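Local coordinates for protein 2-Cys Peroxiredoxin (Plasmodium vivax SaI-1, PDB 2I81) that probably reduces hydrogen peroxide and organic hydroperoxides, as typical 2-Cys peroxiredoxins do, at residues Ile50-Pro61 with Val140-Asn151. Sequence-based numbering, arbitrary orientation.
Sequences IGKKYVLLYFYP and VSLRAFVLIDMN
Strands 54-59 and 143-148 run antiparallel as neighbours in the central sheet of the peroxiredoxin's thioredoxin-like fold. Val55 and Ile148 form a hydrogen-bonded pair, joined both ways: Val55 N to Ile148 O and Ile148 N to Val55 O, each 2.8 Å and nearly straight. Leu57 and Val146 repeat the pattern with more bent bonds. Phe59 N still hydrogen-bonds Ala144 O, but the return bond from Ala144 N to Phe59 O is long at 3.3 Å.

Leu56, Tyr58, Phe145 and Leu147 share one face of the sheet. Tyr58 CB meets the ring edge of Phe145 at CE2 (3.5 Å), and Leu56 CD2 approaches Phe145 CD2 to 3.6 Å. Tyr58 CG lies between its backbone N and carbonyl carbon (chi1 78°); the ring leads away from 140-151, and OH hydrogen-bonds His118 NE2. Helix 168-184 covers Phe145 and Leu147 in this alpha/beta architecture. On the other face, Phe59 CD1 lies 3.8 Å from Ala144 CB, and Val146 CG2 reaches the ring edge at CE1.

At one end, Met150 CG sits over a face of the Tyr54 ring, 3.9 Å from its centroid, in a CH-pi contact. The Met150 side chain bends at chi3 (-73°), bringing CE to within 3.5 Å of Tyr54 OH, which hydrogen-bonds Glu182 OE1. Water 1 bridges Lys53 O and Asp149 O. At the other end, Pro61 CD packs over one face of the Arg143 guanidinium, whose NH1 forms a salt bridge with Glu71 and whose NH2 hydrogen-bonds Leu162 O.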
loop_
_atom_site.group_PDB
_atom_site.type_symbol
_atom_site.label_atom_id
_atom_site.label_comp_id
_atom_site.label_asym_id
_atom_site.label_seq_id
_atom_site.Cartn_x
_atom_site.Cartn_y
_atom_site.Cartn_z
ATOM N N ILE A 50 1.924 31.438 -26.199
ATOM C CA ILE A 50 3.343 31.262 -25.890
ATOM C C ILE A 50 4.213 31.771 -27.045
ATOM O O ILE A 50 4.037 31.373 -28.200
ATOM C CB ILE A 50 3.703 29.800 -25.468
ATOM C CG1 ILE A 50 5.022 29.781 -24.684
ATOM C CG2 ILE A 50 3.737 28.845 -26.671
ATOM C CD1 ILE A 50 5.277 28.495 -23.900
ATOM N N GLY A 51 5.122 32.684 -26.720
ATOM C CA GLY A 51 6.043 33.250 -27.701
ATOM C C GLY A 51 5.475 34.412 -28.497
ATOM O O GLY A 51 6.184 35.018 -29.302
ATOM N N LYS A 52 4.200 34.725 -28.272
ATOM C CA LYS A 52 3.534 35.795 -29.011
ATOM C C LYS A 52 3.145 36.972 -28.122
ATOM O O LYS A 52 3.392 38.126 -28.483
ATOM C CB LYS A 52 2.325 35.256 -29.783
ATOM C CG LYS A 52 2.696 34.227 -30.841
ATOM C CD LYS A 52 1.510 33.839 -31.701
ATOM C CE LYS A 52 1.883 32.697 -32.638
ATOM N NZ LYS A 52 0.781 32.380 -33.592
ATOM N N LYS A 53 2.548 36.685 -26.965
ATOM C CA LYS A 53 2.161 37.743 -26.025
ATOM C C LYS A 53 1.949 37.299 -24.576
ATOM O O LYS A 53 1.771 36.111 -24.286
ATOM C CB LYS A 53 0.941 38.528 -26.540
ATOM C CG LYS A 53 -0.244 37.682 -26.996
ATOM C CD LYS A 53 -1.056 38.389 -28.083
ATOM C CE LYS A 53 -2.053 39.400 -27.511
ATOM N NZ LYS A 53 -1.428 40.693 -27.108
ATOM N N TYR A 54 1.982 38.286 -23.683
ATOM C CA TYR A 54 1.749 38.095 -22.257
ATOM C C TYR A 54 0.274 37.816 -22.005
ATOM O O TYR A 54 -0.590 38.289 -22.745
ATOM C CB TYR A 54 2.168 39.345 -21.478
ATOM C CG TYR A 54 3.609 39.766 -21.672
ATOM C CD1 TYR A 54 4.574 39.471 -20.711
ATOM C CD2 TYR A 54 4.008 40.471 -22.809
ATOM C CE1 TYR A 54 5.901 39.858 -20.880
ATOM C CE2 TYR A 54 5.329 40.861 -22.989
ATOM C CZ TYR A 54 6.270 40.552 -22.021
ATOM O OH TYR A 54 7.577 40.940 -22.200
ATOM N N VAL A 55 -0.009 37.043 -20.962
ATOM C CA VAL A 55 -1.383 36.704 -20.614
ATOM C C VAL A 55 -1.706 37.179 -19.204
ATOM O O VAL A 55 -1.005 36.835 -18.248
ATOM C CB VAL A 55 -1.653 35.178 -20.729
ATOM C CG1 VAL A 55 -3.104 34.852 -20.388
ATOM C CG2 VAL A 55 -1.314 34.667 -22.122
ATOM N N LEU A 56 -2.758 37.983 -19.085
ATOM C CA LEU A 56 -3.314 38.312 -17.783
ATOM C C LEU A 56 -4.612 37.528 -17.607
ATOM O O LEU A 56 -5.676 37.942 -18.078
ATOM C CB LEU A 56 -3.542 39.821 -17.635
ATOM C CG LEU A 56 -3.635 40.390 -16.211
ATOM C CD1 LEU A 56 -3.214 41.850 -16.191
ATOM C CD2 LEU A 56 -5.028 40.226 -15.611
ATOM N N LEU A 57 -4.501 36.381 -16.946
ATOM C CA LEU A 57 -5.657 35.567 -16.618
ATOM C C LEU A 57 -6.227 36.086 -15.307
ATOM O O LEU A 57 -5.542 36.071 -14.279
ATOM C CB LEU A 57 -5.252 34.097 -16.475
ATOM C CG LEU A 57 -6.198 32.983 -16.939
ATOM C CD1 LEU A 57 -5.689 31.622 -16.470
ATOM C CD2 LEU A 57 -7.646 33.197 -16.503
ATOM N N TYR A 58 -7.471 36.559 -15.339
ATOM C CA TYR A 58 -8.134 36.986 -14.111
ATOM C C TYR A 58 -9.393 36.179 -13.818
ATOM O O TYR A 58 -10.238 35.981 -14.693
ATOM C CB TYR A 58 -8.392 38.503 -14.089
ATOM C CG TYR A 58 -9.571 39.006 -14.898
ATOM C CD1 TYR A 58 -9.410 39.410 -16.222
ATOM C CD2 TYR A 58 -10.840 39.113 -14.327
ATOM C CE1 TYR A 58 -10.488 39.886 -16.963
ATOM C CE2 TYR A 58 -11.925 39.583 -15.060
ATOM C CZ TYR A 58 -11.741 39.970 -16.376
ATOM O OH TYR A 58 -12.807 40.437 -17.108
ATOM N N PHE A 59 -9.488 35.697 -12.583
ATOM C CA PHE A 59 -10.629 34.910 -12.141
ATOM C C PHE A 59 -11.592 35.785 -11.347
ATOM O O PHE A 59 -11.173 36.704 -10.641
ATOM C CB PHE A 59 -10.173 33.734 -11.269
ATOM C CG PHE A 59 -9.284 32.746 -11.977
ATOM C CD1 PHE A 59 -7.901 32.908 -11.976
ATOM C CD2 PHE A 59 -9.827 31.636 -12.620
ATOM C CE1 PHE A 59 -7.072 31.991 -12.621
ATOM C CE2 PHE A 59 -9.006 30.712 -13.267
ATOM C CZ PHE A 59 -7.626 30.891 -13.267
ATOM N N TYR A 60 -12.882 35.496 -11.476
ATOM C CA TYR A 60 -13.907 36.104 -10.637
ATOM C C TYR A 60 -14.940 35.027 -10.315
ATOM O O TYR A 60 -15.180 34.146 -11.142
ATOM C CB TYR A 60 -14.543 37.320 -11.324
ATOM C CG TYR A 60 -15.233 37.023 -12.636
ATOM C CD1 TYR A 60 -14.513 36.961 -13.830
ATOM C CD2 TYR A 60 -16.611 36.819 -12.687
ATOM C CE1 TYR A 60 -15.146 36.692 -15.037
ATOM C CE2 TYR A 60 -17.252 36.553 -13.887
ATOM C CZ TYR A 60 -16.516 36.489 -15.059
ATOM O OH TYR A 60 -17.149 36.223 -16.250
ATOM N N PRO A 61 -15.584 35.085 -9.182
ATOM C CA PRO A 61 -16.504 34.033 -8.816
ATOM C C PRO A 61 -17.681 33.764 -9.745
ATOM O O PRO A 61 -17.879 32.662 -10.122
ATOM C CB PRO A 61 -16.943 34.445 -7.434
ATOM C CG PRO A 61 -16.574 35.757 -7.296
ATOM C CD PRO A 61 -15.411 36.009 -8.077
ATOM N N VAL A 140 -16.683 28.140 -6.619
ATOM C CA VAL A 140 -16.342 29.292 -7.450
ATOM C C VAL A 140 -14.876 29.665 -7.261
ATOM O O VAL A 140 -14.281 29.352 -6.228
ATOM C CB VAL A 140 -17.246 30.519 -7.132
ATOM C CG1 VAL A 140 -18.704 30.218 -7.452
ATOM C CG2 VAL A 140 -17.100 30.957 -5.671
ATOM N N SER A 141 -14.296 30.330 -8.255
ATOM C CA SER A 141 -12.905 30.764 -8.169
ATOM C C SER A 141 -12.780 32.079 -7.403
ATOM O O SER A 141 -13.659 32.937 -7.487
ATOM C CB SER A 141 -12.289 30.899 -9.564
ATOM O OG SER A 141 -12.898 31.945 -10.300
ATOM N N LEU A 142 -11.687 32.230 -6.657
ATOM C CA LEU A 142 -11.395 33.476 -5.944
ATOM C C LEU A 142 -10.971 34.563 -6.931
ATOM O O LEU A 142 -10.645 34.266 -8.083
ATOM C CB LEU A 142 -10.294 33.253 -4.901
ATOM C CG LEU A 142 -10.625 32.440 -3.645
ATOM C CD1 LEU A 142 -9.363 31.834 -3.053
ATOM C CD2 LEU A 142 -11.346 33.289 -2.604
ATOM N N ARG A 143 -10.976 35.817 -6.485
ATOM C CA ARG A 143 -10.545 36.930 -7.334
ATOM C C ARG A 143 -9.037 36.915 -7.503
ATOM O O ARG A 143 -8.301 37.376 -6.626
ATOM C CB ARG A 143 -10.993 38.268 -6.754
ATOM C CG ARG A 143 -12.473 38.447 -6.800
ATOM C CD ARG A 143 -12.913 39.737 -6.158
ATOM N NE ARG A 143 -14.282 39.592 -5.681
ATOM C CZ ARG A 143 -15.353 39.524 -6.468
ATOM N NH1 ARG A 143 -15.236 39.608 -7.789
ATOM N NH2 ARG A 143 -16.556 39.379 -5.931
ATOM N N ALA A 144 -8.577 36.382 -8.630
ATOM C CA ALA A 144 -7.148 36.172 -8.824
ATOM C C ALA A 144 -6.584 36.808 -10.086
ATOM O O ALA A 144 -7.202 36.759 -11.148
ATOM C CB ALA A 144 -6.824 34.686 -8.788
ATOM N N PHE A 145 -5.403 37.405 -9.947
ATOM C CA PHE A 145 -4.610 37.832 -11.090
ATOM C C PHE A 145 -3.467 36.859 -11.300
ATOM O O PHE A 145 -2.734 36.536 -10.363
ATOM C CB PHE A 145 -4.038 39.236 -10.878
ATOM C CG PHE A 145 -4.991 40.348 -11.215
ATOM C CD1 PHE A 145 -4.896 41.572 -10.563
ATOM C CD2 PHE A 145 -5.984 40.176 -12.175
ATOM C CE1 PHE A 145 -5.767 42.613 -10.868
ATOM C CE2 PHE A 145 -6.862 41.211 -12.485
ATOM C CZ PHE A 145 -6.752 42.431 -11.832
ATOM N N VAL A 146 -3.327 36.380 -12.532
ATOM C CA VAL A 146 -2.179 35.571 -12.908
ATOM C C VAL A 146 -1.545 36.203 -14.138
ATOM O O VAL A 146 -2.164 36.268 -15.204
ATOM C CB VAL A 146 -2.560 34.097 -13.202
ATOM C CG1 VAL A 146 -1.327 33.292 -13.596
ATOM C CG2 VAL A 146 -3.243 33.457 -11.996
ATOM N N LEU A 147 -0.316 36.685 -13.979
ATOM C CA LEU A 147 0.417 37.267 -15.092
ATOM C C LEU A 147 1.427 36.267 -15.641
ATOM O O LEU A 147 2.365 35.865 -14.948
ATOM C CB LEU A 147 1.098 38.574 -14.679
ATOM C CG LEU A 147 1.694 39.448 -15.790
ATOM C CD1 LEU A 147 0.683 39.762 -16.890
ATOM C CD2 LEU A 147 2.228 40.726 -15.191
ATOM N N ILE A 148 1.214 35.868 -16.889
ATOM C CA ILE A 148 2.054 34.879 -17.547
ATOM C C ILE A 148 2.857 35.576 -18.639
ATOM O O ILE A 148 2.288 36.277 -19.480
ATOM C CB ILE A 148 1.197 33.730 -18.140
ATOM C CG1 ILE A 148 0.304 33.112 -17.056
ATOM C CG2 ILE A 148 2.081 32.663 -18.770
ATOM C CD1 ILE A 148 -0.935 32.407 -17.589
ATOM N N ASP A 149 4.178 35.399 -18.617
ATOM C CA ASP A 149 5.031 36.035 -19.619
ATOM C C ASP A 149 5.027 35.280 -20.949
ATOM O O ASP A 149 4.338 34.265 -21.094
ATOM C CB ASP A 149 6.458 36.281 -19.089
ATOM C CG ASP A 149 7.224 34.995 -18.789
ATOM O OD1 ASP A 149 6.886 33.922 -19.335
ATOM O OD2 ASP A 149 8.190 35.065 -17.998
ATOM N N MET A 150 5.798 35.780 -21.911
ATOM C CA MET A 150 5.819 35.212 -23.258
ATOM C C MET A 150 6.466 33.827 -23.325
ATOM O O MET A 150 6.297 33.108 -24.311
ATOM C CB MET A 150 6.487 36.176 -24.245
ATOM C CG MET A 150 5.639 37.399 -24.571
ATOM S SD MET A 150 6.265 38.372 -25.955
ATOM C CE MET A 150 7.701 39.153 -25.219
ATOM N N ASN A 151 7.197 33.457 -22.277
ATOM C CA ASN A 151 7.760 32.114 -22.178
ATOM C C ASN A 151 6.852 31.153 -21.404
ATOM O O ASN A 151 7.222 30.004 -21.151
ATOM C CB ASN A 151 9.167 32.159 -21.570
ATOM C CG ASN A 151 10.170 32.879 -22.461
ATOM O OD1 ASN A 151 11.000 33.648 -21.978
ATOM N ND2 ASN A 151 10.098 32.631 -23.766
HETATM O O HOH W 1 2.411 33.374 -23.064
HETATM O O HOH W 2 -15.432 31.428 -10.803
#